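Local coordinates for LPXTG cell wall surface protein (PDB 4IGB) that probably mediates adhesion of Streptococcus gordonii to collagen and oral keratinocytes as a cell-wall-anchored surface protein, of which this is the N-terminal part, at residues 27-33 / 284-289; 123-128 / 165-170; 300-306 / 429-435. The contacts are given in a common frame with arbitrary orientation. Residue numbers count along the deposited sequence, not the author numbering.

How the contacts relate
The three contacts are spread along an elongated chain of beta-sandwich domains. Contact 1 lies in the N1 domain where it meets N2, contact 2 also in N1, and contact 3 in N2. Contact 1 is about 7 Å from the chain's centre in space. Its 284-289 segment holds the end of strand 280-287 and the residues just after; the next strand, 295-304, opens contact 3. Contact 2 is nested inside the loop that contact 1 closes, their centres about 36 Å apart. The centres of contacts 1 and 3 are about 43 Å apart; those of contacts 2 and 3, on opposite sides of the chain's centre, about 76 Å. The sodium site of Asp198, Asp200 and Thr248 includes no residue of the contacts.

Contact 1: residues 27-33 / 284-289; sequences DIRKFNL and GLYIEK. With SO4 (sulfate ion), chain J.
A salt bridge joins Asp27 OD1 to Lys289 NZ at 3.2 Å; Asp27 OD2 forms another, its strongest, with Lys324 of the N2 domain. A short antiparallel pairing (end-to-end directions 136° apart) adds edge strand 29-30 to strand 280-287 in a sheet of the N1 beta-sandwich. Arg29 and Ile287 form the hydrogen-bonded pair: Arg29 N to Ile287 O 2.7 Å, Ile287 N to Arg29 O 3.0 Å. Phe31 N donates to Leu285 O at 2.8 Å. Lys30 and Tyr286 are the non-hydrogen-bonded pair, CA-CA 4.5 Å. A water bridges Phe31 O (2.8 Å) and Leu285 N (2.9 Å). Tyr286 OH donates a very short 2.4 Å bond to O2 of a sulfate, probably from the crystallisation liquor. Ile28 CD1 (chi1 p) meets Tyr286 CD1 (chi1 m) at 3.5 Å. Phe31, chi1 m, packs its CZ 3.5 Å from CG2 of Ile287, chi1 p. Both also touch Ile180. Leu33 CD2 lies 3.7 Å from Leu285 CD1.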
loop_
_atom_site.group_PDB
_atom_site.type_symbol
_atom_site.label_atom_id
_atom_site.label_comp_id
_atom_site.label_asym_id
_atom_site.label_seq_id
_atom_site.Cartn_x
_atom_site.Cartn_y
_atom_site.Cartn_z
ATOM N N ASP B 27 12.510 3.840 -0.086
ATOM C CA ASP B 27 12.458 3.852 -1.538
ATOM C C ASP B 27 11.220 3.114 -2.053
ATOM O O ASP B 27 11.264 2.447 -3.085
ATOM C CB ASP B 27 13.724 3.201 -2.105
ATOM C CG ASP B 27 13.892 3.439 -3.589
ATOM O OD1 ASP B 27 13.264 4.386 -4.115
ATOM O OD2 ASP B 27 14.663 2.688 -4.230
ATOM N N ILE B 28 10.111 3.207 -1.334
ATOM C CA ILE B 28 8.922 2.496 -1.789
ATOM C C ILE B 28 8.297 3.235 -2.972
ATOM O O ILE B 28 8.641 4.383 -3.253
ATOM C CB ILE B 28 7.910 2.274 -0.660
ATOM C CG1 ILE B 28 7.490 3.607 -0.057
ATOM C CG2 ILE B 28 8.515 1.355 0.392
ATOM C CD1 ILE B 28 6.553 3.483 1.104
ATOM N N ARG B 29 7.408 2.568 -3.699
ATOM C CA ARG B 29 6.763 3.237 -4.814
ATOM C C ARG B 29 5.532 3.993 -4.367
ATOM O O ARG B 29 4.630 3.415 -3.764
ATOM C CB ARG B 29 6.348 2.245 -5.883
ATOM C CG ARG B 29 5.593 2.931 -6.993
ATOM C CD ARG B 29 5.445 2.035 -8.186
ATOM N NE ARG B 29 5.001 2.814 -9.333
ATOM C CZ ARG B 29 5.046 2.380 -10.582
ATOM N NH1 ARG B 29 5.534 1.167 -10.842
ATOM N NH2 ARG B 29 4.614 3.167 -11.564
ATOM N N LYS B 30 5.483 5.277 -4.687
ATOM C CA LYS B 30 4.302 6.075 -4.403
ATOM C C LYS B 30 3.458 6.156 -5.667
ATOM O O LYS B 30 3.932 6.606 -6.713
ATOM C CB LYS B 30 4.694 7.474 -3.941
ATOM C CG LYS B 30 3.532 8.339 -3.452
ATOM C CD LYS B 30 4.054 9.678 -2.903
ATOM C CE LYS B 30 3.036 10.328 -1.968
ATOM N NZ LYS B 30 3.437 11.718 -1.613
ATOM N N PHE B 31 2.208 5.719 -5.583
ATOM C CA PHE B 31 1.368 5.712 -6.769
ATOM C C PHE B 31 0.969 7.126 -7.195
ATOM O O PHE B 31 0.984 8.063 -6.395
ATOM C CB PHE B 31 0.120 4.859 -6.532
ATOM C CG PHE B 31 0.395 3.381 -6.488
ATOM C CD1 PHE B 31 0.975 2.739 -7.570
ATOM C CD2 PHE B 31 0.069 2.637 -5.364
ATOM C CE1 PHE B 31 1.230 1.375 -7.533
ATOM C CE2 PHE B 31 0.296 1.283 -5.323
ATOM C CZ PHE B 31 0.886 0.645 -6.412
ATOM N N ASN B 32 0.582 7.261 -8.455
ATOM C CA ASN B 32 0.098 8.530 -8.981
ATOM C C ASN B 32 -1.389 8.731 -8.720
ATOM O O ASN B 32 -2.238 8.110 -9.364
ATOM C CB ASN B 32 0.383 8.618 -10.483
ATOM C CG ASN B 32 1.858 8.598 -10.785
ATOM O OD1 ASN B 32 2.625 9.305 -10.142
ATOM N ND2 ASN B 32 2.274 7.775 -11.755
ATOM N N LEU B 33 -1.702 9.600 -7.770
ATOM C CA LEU B 33 -3.085 9.938 -7.489
ATOM C C LEU B 33 -3.182 11.440 -7.553
ATOM O O LEU B 33 -2.504 12.139 -6.796
ATOM C CB LEU B 33 -3.505 9.454 -6.099
ATOM C CG LEU B 33 -3.813 7.974 -5.905
ATOM C CD1 LEU B 33 -2.611 7.139 -6.251
ATOM C CD2 LEU B 33 -4.225 7.734 -4.459
ATOM N N GLY B 284 -0.469 9.393 0.723
ATOM C CA GLY B 284 -0.312 8.763 -0.575
ATOM C C GLY B 284 -0.613 7.287 -0.445
ATOM O O GLY B 284 -0.887 6.806 0.649
ATOM N N LEU B 285 -0.572 6.552 -1.549
ATOM C CA LEU B 285 -0.673 5.107 -1.461
ATOM C C LEU B 285 0.578 4.514 -2.077
ATOM O O LEU B 285 1.087 5.024 -3.065
ATOM C CB LEU B 285 -1.924 4.578 -2.160
ATOM C CG LEU B 285 -3.270 5.127 -1.692
ATOM C CD1 LEU B 285 -4.377 4.542 -2.569
ATOM C CD2 LEU B 285 -3.510 4.777 -0.238
ATOM N N TYR B 286 1.074 3.434 -1.487
ATOM C CA TYR B 286 2.374 2.918 -1.885
ATOM C C TYR B 286 2.362 1.400 -2.043
ATOM O O TYR B 286 1.429 0.714 -1.603
ATOM C CB TYR B 286 3.418 3.257 -0.829
ATOM C CG TYR B 286 3.475 4.699 -0.374
ATOM C CD1 TYR B 286 4.478 5.553 -0.829
ATOM C CD2 TYR B 286 2.555 5.201 0.542
ATOM C CE1 TYR B 286 4.546 6.874 -0.405
ATOM C CE2 TYR B 286 2.624 6.528 0.980
ATOM C CZ TYR B 286 3.617 7.354 0.495
ATOM O OH TYR B 286 3.682 8.661 0.929
ATOM N N ILE B 287 3.416 0.893 -2.671
ATOM C CA ILE B 287 3.817 -0.489 -2.509
ATOM C C ILE B 287 5.329 -0.528 -2.400
ATOM O O ILE B 287 6.033 0.396 -2.840
ATOM C CB ILE B 287 3.413 -1.395 -3.701
ATOM C CG1 ILE B 287 4.022 -0.869 -5.002
ATOM C CG2 ILE B 287 1.900 -1.532 -3.803
ATOM C CD1 ILE B 287 3.894 -1.840 -6.172
ATOM N N GLU B 288 5.827 -1.609 -1.820
ATOM C CA GLU B 288 7.259 -1.830 -1.748
ATOM C C GLU B 288 7.767 -2.269 -3.111
ATOM O O GLU B 288 6.981 -2.661 -3.971
ATOM C CB GLU B 288 7.563 -2.852 -0.656
ATOM C CG GLU B 288 7.143 -2.333 0.716
ATOM C CD GLU B 288 6.877 -3.437 1.723
ATOM O OE1 GLU B 288 7.793 -3.709 2.527
ATOM O OE2 GLU B 288 5.756 -4.030 1.711
ATOM N N LYS B 289 9.078 -2.177 -3.313
ATOM C CA LYS B 289 9.688 -2.423 -4.624
ATOM C C LYS B 289 10.399 -3.756 -4.726
ATOM O O LYS B 289 11.287 -4.053 -3.929
ATOM C CB LYS B 289 10.723 -1.336 -4.944
ATOM C CG LYS B 289 10.183 -0.096 -5.628
ATOM C CD LYS B 289 11.331 0.773 -6.146
ATOM C CE LYS B 289 10.853 2.179 -6.466
ATOM N NZ LYS B 289 11.991 3.100 -6.778
HETATM S S SO4 J . 6.737 10.492 0.267
HETATM O O1 SO4 J . 7.476 10.783 1.493
HETATM O O2 SO4 J . 5.326 10.343 0.578
HETATM O O3 SO4 J . 7.258 9.258 -0.318
HETATM O O4 SO4 J . 6.879 11.604 -0.674
HETATM O O HOH W 1 0.058 8.257 -3.757
#

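Contact 2: residues 123-128 / 165-170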
loop_
_atom_site.group_PDB
_atom_site.type_symbol
_atom_site.label_atom_id
_atom_site.label_comp_id
_atom_site.label_asym_id
_atom_site.label_seq_id
_atom_site.Cartn_x
_atom_site.Cartn_y
_atom_site.Cartn_z
ATOM N N GLN B 123 -17.688 29.316 19.170
ATOM C CA GLN B 123 -17.295 29.284 17.764
ATOM C C GLN B 123 -18.238 28.382 16.955
ATOM O O GLN B 123 -18.812 28.804 15.948
ATOM C CB GLN B 123 -15.845 28.821 17.624
ATOM C CG GLN B 123 -15.381 28.634 16.185
ATOM C CD GLN B 123 -15.450 29.913 15.368
ATOM O OE1 GLN B 123 -15.410 31.013 15.913
ATOM N NE2 GLN B 123 -15.566 29.772 14.052
ATOM N N ALA B 124 -18.419 27.150 17.420
ATOM C CA ALA B 124 -19.288 26.191 16.732
ATOM C C ALA B 124 -20.696 26.750 16.557
ATOM O O ALA B 124 -21.273 26.676 15.479
ATOM C CB ALA B 124 -19.327 24.846 17.486
ATOM N N GLU B 125 -21.242 27.311 17.629
ATOM C CA GLU B 125 -22.579 27.897 17.594
ATOM C C GLU B 125 -22.644 29.026 16.574
ATOM O O GLU B 125 -23.588 29.140 15.793
ATOM C CB GLU B 125 -22.937 28.437 18.976
ATOM C CG GLU B 125 -24.212 29.266 19.014
ATOM C CD GLU B 125 -25.373 28.520 19.640
ATOM O OE1 GLU B 125 -25.326 27.270 19.660
ATOM O OE2 GLU B 125 -26.326 29.178 20.120
ATOM N N SER B 126 -21.621 29.868 16.604
ATOM C CA SER B 126 -21.541 31.025 15.736
ATOM C C SER B 126 -21.609 30.598 14.266
ATOM O O SER B 126 -22.403 31.136 13.495
ATOM C CB SER B 126 -20.247 31.781 16.029
ATOM O OG SER B 126 -20.119 32.928 15.220
ATOM N N GLU B 127 -20.780 29.624 13.887
ATOM C CA GLU B 127 -20.775 29.102 12.518
ATOM C C GLU B 127 -22.140 28.533 12.132
ATOM O O GLU B 127 -22.658 28.811 11.057
ATOM C CB GLU B 127 -19.697 28.024 12.353
ATOM C CG GLU B 127 -18.287 28.521 12.567
ATOM C CD GLU B 127 -17.818 29.459 11.457
ATOM O OE1 GLU B 127 -18.118 30.666 11.528
ATOM O OE2 GLU B 127 -17.154 28.993 10.509
ATOM N N MET B 128 -22.728 27.741 13.018
ATOM C CA MET B 128 -24.027 27.138 12.737
ATOM C C MET B 128 -25.094 28.191 12.485
ATOM O O MET B 128 -25.942 28.032 11.602
ATOM C CB MET B 128 -24.451 26.211 13.879
ATOM C CG MET B 128 -23.609 24.946 13.964
ATOM S SD MET B 128 -23.855 23.837 12.564
ATOM C CE MET B 128 -25.347 22.988 13.076
ATOM N N ILE B 165 -17.499 27.444 4.096
ATOM C CA ILE B 165 -17.072 26.314 4.916
ATOM C C ILE B 165 -16.861 26.726 6.367
ATOM O O ILE B 165 -16.148 27.684 6.649
ATOM C CB ILE B 165 -15.782 25.678 4.384
ATOM C CG1 ILE B 165 -15.845 25.526 2.860
ATOM C CG2 ILE B 165 -15.550 24.322 5.047
ATOM C CD1 ILE B 165 -14.528 25.129 2.231
ATOM N N MET B 166 -17.476 25.992 7.289
ATOM C CA MET B 166 -17.374 26.295 8.714
ATOM C C MET B 166 -15.985 26.036 9.277
ATOM O O MET B 166 -15.371 25.009 8.980
ATOM C CB MET B 166 -18.373 25.455 9.506
ATOM C CG MET B 166 -19.804 25.749 9.192
ATOM S SD MET B 166 -20.893 24.766 10.245
ATOM C CE MET B 166 -22.467 25.378 9.646
ATOM N N ASN B 167 -15.503 26.966 10.099
ATOM C CA ASN B 167 -14.258 26.779 10.831
ATOM C C ASN B 167 -14.512 26.370 12.273
ATOM O O ASN B 167 -15.257 27.031 12.996
ATOM C CB ASN B 167 -13.419 28.059 10.822
ATOM C CG ASN B 167 -12.929 28.418 9.442
ATOM O OD1 ASN B 167 -13.607 29.135 8.698
ATOM N ND2 ASN B 167 -11.739 27.929 9.091
ATOM N N LYS B 168 -13.885 25.281 12.689
ATOM C CA LYS B 168 -13.902 24.900 14.091
ATOM C C LYS B 168 -15.312 24.717 14.605
ATOM O O LYS B 168 -15.609 25.083 15.743
ATOM C CB LYS B 168 -13.186 25.957 14.937
ATOM C CG LYS B 168 -11.735 26.165 14.558
ATOM C CD LYS B 168 -11.170 27.410 15.241
ATOM C CE LYS B 168 -9.741 27.671 14.816
ATOM N NZ LYS B 168 -9.258 28.962 15.375
ATOM N N ALA B 169 -16.178 24.151 13.771
ATOM C CA ALA B 169 -17.554 23.853 14.169
ATOM C C ALA B 169 -17.759 22.377 14.533
ATOM O O ALA B 169 -18.491 22.047 15.475
ATOM C CB ALA B 169 -18.513 24.257 13.069
ATOM N N PHE B 170 -17.129 21.486 13.774
ATOM C CA PHE B 170 -17.180 20.054 14.067
ATOM C C PHE B 170 -15.781 19.487 13.902
ATOM O O PHE B 170 -15.051 19.903 13.002
ATOM C CB PHE B 170 -18.075 19.294 13.068
ATOM C CG PHE B 170 -19.512 19.748 13.025
ATOM C CD1 PHE B 170 -20.497 19.027 13.674
ATOM C CD2 PHE B 170 -19.881 20.853 12.291
ATOM C CE1 PHE B 170 -21.810 19.419 13.624
ATOM C CE2 PHE B 170 -21.191 21.252 12.234
ATOM C CZ PHE B 170 -22.161 20.537 12.907
#
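A helix packs here against the loop leading into strand 170-182 of the N1 beta-sandwich. Helix 122-129 follows strand 103-118, which neighbours 170-182 in the sheet, so the contact lies at one end of that strand pair. Two side chains one helical turn apart reach the loop backbone at Asn167. Gln123 NE2 donates to Asn167 O at 3.0 Å. Glu127 OE2 accepts from Asn167 N at 2.6 Å. Together they satisfy both backbone polar groups of a residue that is not in a strand. The Asn167 side chain has its own partner, the backbone O of Glu58. Lys168 has phi/psi of 58/38, a left-handed conformation that turns the chain toward the strand. Small residues then allow close approach: the CA atoms of Ala124 and Ala169 are 3.9 Å apart, and Ala124 CB lies 3.5 Å from Ala169 O. Glu127 CB touches Ala169 CB at 4.0 Å. The end of Met128 reaches the loop. Its SD lies 3.6 Å from Met166 CE. Tyr118 of strand 103-118 touches both Met128 and Phe170. Met128 SD also makes a Met-aromatic contact at the ring edge of Phe170, 3.7 Å from CZ.

Contact 3: residues 300-306 / 429-435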
loop_
_atom_site.group_PDB
_atom_site.type_symbol
_atom_site.label_atom_id
_atom_site.label_comp_id
_atom_site.label_asym_id
_atom_site.label_seq_id
_atom_site.Cartn_x
_atom_site.Cartn_y
_atom_site.Cartn_z
ATOM N N PRO B 300 16.010 -24.967 -24.478
ATOM C CA PRO B 300 15.986 -24.121 -25.674
ATOM C C PRO B 300 14.657 -23.424 -25.963
ATOM O O PRO B 300 13.661 -23.616 -25.267
ATOM C CB PRO B 300 16.259 -25.133 -26.789
ATOM C CG PRO B 300 15.543 -26.354 -26.321
ATOM C CD PRO B 300 15.641 -26.356 -24.802
ATOM N N ALA B 301 14.661 -22.616 -27.020
ATOM C CA ALA B 301 13.480 -21.872 -27.446
ATOM C C ALA B 301 12.470 -22.785 -28.118
ATOM O O ALA B 301 11.289 -22.459 -28.219
ATOM C CB ALA B 301 13.877 -20.750 -28.390
ATOM N N GLU B 302 12.946 -23.932 -28.586
ATOM C CA GLU B 302 12.098 -24.855 -29.313
ATOM C C GLU B 302 12.650 -26.263 -29.199
ATOM O O GLU B 302 13.853 -26.464 -29.073
ATOM C CB GLU B 302 11.966 -24.432 -30.785
ATOM C CG GLU B 302 13.039 -24.978 -31.726
ATOM C CD GLU B 302 14.369 -24.217 -31.677
ATOM O OE1 GLU B 302 14.632 -23.493 -30.686
ATOM O OE2 GLU B 302 15.155 -24.350 -32.646
ATOM N N ILE B 303 11.754 -27.236 -29.216
ATOM C CA ILE B 303 12.137 -28.634 -29.163
ATOM C C ILE B 303 11.192 -29.444 -30.034
ATOM O O ILE B 303 10.066 -29.014 -30.306
ATOM C CB ILE B 303 12.014 -29.196 -27.742
ATOM C CG1 ILE B 303 10.605 -28.930 -27.215
ATOM C CG2 ILE B 303 13.057 -28.594 -26.826
ATOM C CD1 ILE B 303 10.227 -29.763 -26.025
ATOM N N PRO B 304 11.651 -30.622 -30.484
ATOM C CA PRO B 304 10.736 -31.607 -31.059
ATOM C C PRO B 304 9.723 -32.038 -30.009
ATOM O O PRO B 304 10.061 -32.178 -28.831
ATOM C CB PRO B 304 11.655 -32.784 -31.401
ATOM C CG PRO B 304 12.887 -32.578 -30.570
ATOM C CD PRO B 304 13.046 -31.095 -30.490
ATOM N N ALA B 305 8.487 -32.243 -30.443
ATOM C CA ALA B 305 7.417 -32.665 -29.556
ATOM C C ALA B 305 7.582 -34.134 -29.195
ATOM O O ALA B 305 6.707 -34.955 -29.481
ATOM C CB ALA B 305 6.063 -32.428 -30.219
ATOM N N LYS B 306 8.709 -34.457 -28.566
ATOM C CA LYS B 306 9.016 -35.832 -28.196
ATOM C C LYS B 306 9.389 -35.955 -26.730
ATOM O O LYS B 306 9.898 -35.019 -26.136
ATOM C CB LYS B 306 10.172 -36.375 -29.048
ATOM C CG LYS B 306 9.773 -36.848 -30.435
ATOM C CD LYS B 306 10.536 -36.107 -31.521
ATOM C CE LYS B 306 10.483 -36.865 -32.841
ATOM N NZ LYS B 306 9.092 -37.287 -33.188
ATOM N N THR B 429 8.727 -22.331 -24.726
ATOM C CA THR B 429 9.400 -23.289 -25.584
ATOM C C THR B 429 8.412 -23.841 -26.610
ATOM O O THR B 429 7.439 -24.513 -26.251
ATOM C CB THR B 429 10.017 -24.422 -24.767
ATOM O OG1 THR B 429 10.975 -23.864 -23.853
ATOM C CG2 THR B 429 10.695 -25.432 -25.690
ATOM N N ALA B 430 8.661 -23.530 -27.882
ATOM C CA ALA B 430 7.796 -23.971 -28.974
ATOM C C ALA B 430 7.977 -25.455 -29.252
ATOM O O ALA B 430 9.079 -25.990 -29.134
ATOM C CB ALA B 430 8.081 -23.163 -30.227
ATOM N N LEU B 431 6.891 -26.118 -29.633
ATOM C CA LEU B 431 6.934 -27.542 -29.941
ATOM C C LEU B 431 7.019 -27.781 -31.446
ATOM O O LEU B 431 6.286 -27.170 -32.223
ATOM C CB LEU B 431 5.709 -28.252 -29.365
ATOM C CG LEU B 431 5.684 -28.418 -27.844
ATOM C CD1 LEU B 431 4.652 -29.455 -27.435
ATOM C CD2 LEU B 431 7.061 -28.790 -27.322
ATOM N N LEU B 432 7.920 -28.671 -31.847
ATOM C CA LEU B 432 8.103 -29.000 -33.255
ATOM C C LEU B 432 7.623 -30.417 -33.548
ATOM O O LEU B 432 8.060 -31.374 -32.910
ATOM C CB LEU B 432 9.574 -28.860 -33.650
ATOM C CG LEU B 432 9.998 -27.523 -34.260
ATOM C CD1 LEU B 432 8.981 -26.440 -33.943
ATOM C CD2 LEU B 432 11.380 -27.126 -33.769
ATOM N N TYR B 433 6.722 -30.544 -34.516
ATOM C CA TYR B 433 6.187 -31.846 -34.896
ATOM C C TYR B 433 6.817 -32.343 -36.193
ATOM O O TYR B 433 6.721 -31.689 -37.231
ATOM C CB TYR B 433 4.666 -31.778 -35.038
ATOM C CG TYR B 433 3.927 -31.839 -33.721
ATOM C CD1 TYR B 433 3.639 -33.056 -33.121
ATOM C CD2 TYR B 433 3.519 -30.678 -33.078
ATOM C CE1 TYR B 433 2.966 -33.118 -31.917
ATOM C CE2 TYR B 433 2.844 -30.730 -31.874
ATOM C CZ TYR B 433 2.570 -31.952 -31.298
ATOM O OH TYR B 433 1.899 -32.009 -30.099
ATOM N N GLU B 434 7.463 -33.503 -36.125
ATOM C CA GLU B 434 8.130 -34.080 -37.286
ATOM C C GLU B 434 8.234 -35.596 -37.170
ATOM O O GLU B 434 8.000 -36.164 -36.105
ATOM C CB GLU B 434 9.525 -33.476 -37.454
ATOM C CG GLU B 434 9.532 -32.073 -38.034
ATOM C CD GLU B 434 10.610 -31.198 -37.425
ATOM O OE1 GLU B 434 11.557 -31.749 -36.827
ATOM O OE2 GLU B 434 10.509 -29.959 -37.544
ATOM N N LYS B 435 8.589 -36.245 -38.273
ATOM C CA LYS B 435 8.751 -37.694 -38.290
ATOM C C LYS B 435 7.774 -38.358 -39.252
ATOM O O LYS B 435 8.013 -39.467 -39.726
ATOM C CB LYS B 435 8.577 -38.267 -36.882
ATOM C CG LYS B 435 9.872 -38.381 -36.098
ATOM C CD LYS B 435 10.920 -37.416 -36.629
ATOM C CE LYS B 435 12.324 -37.863 -36.254
ATOM N NZ LYS B 435 13.349 -37.315 -37.186
#
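Four backbone hydrogen bonds join the two segments. Ala430 N donates to Ala301 O at 2.9 Å, and Ile303 N to Ala430 O at 3.0 Å. Leu432 N then bonds Ile303 O at 2.7 Å, and Ala305 N bonds Leu432 O at 2.7 Å. The partners alternate as in a parallel pair, with strand directions 28° apart. CA-H...O contacts accompany them, such as Glu302 CA to Ala430 O at 3.2 Å. This pairing joins the first and last strands of the N2 beta-sandwich, 295-304 and 427-432. Its neighbours are antiparallel: 295-304 also pairs with 310-317, and 427-432 with 409-417. Ala305 is the centre of an inverse gamma turn, where the first strand leaves the pair. Side chains meet on both faces. On one, Ile303 CG1 packs on Leu431 CD2 at 3.5 Å. On the other, the methylene CG of Glu302 touches Leu432 CD2 at 3.4 Å. Past the strands, Ala305 CB makes a CH-pi contact over the ring of Tyr433, 3.7 Å from its centroid. Lys306 NZ gives a weak hydrogen bond to Glu434 O at 3.3 Å.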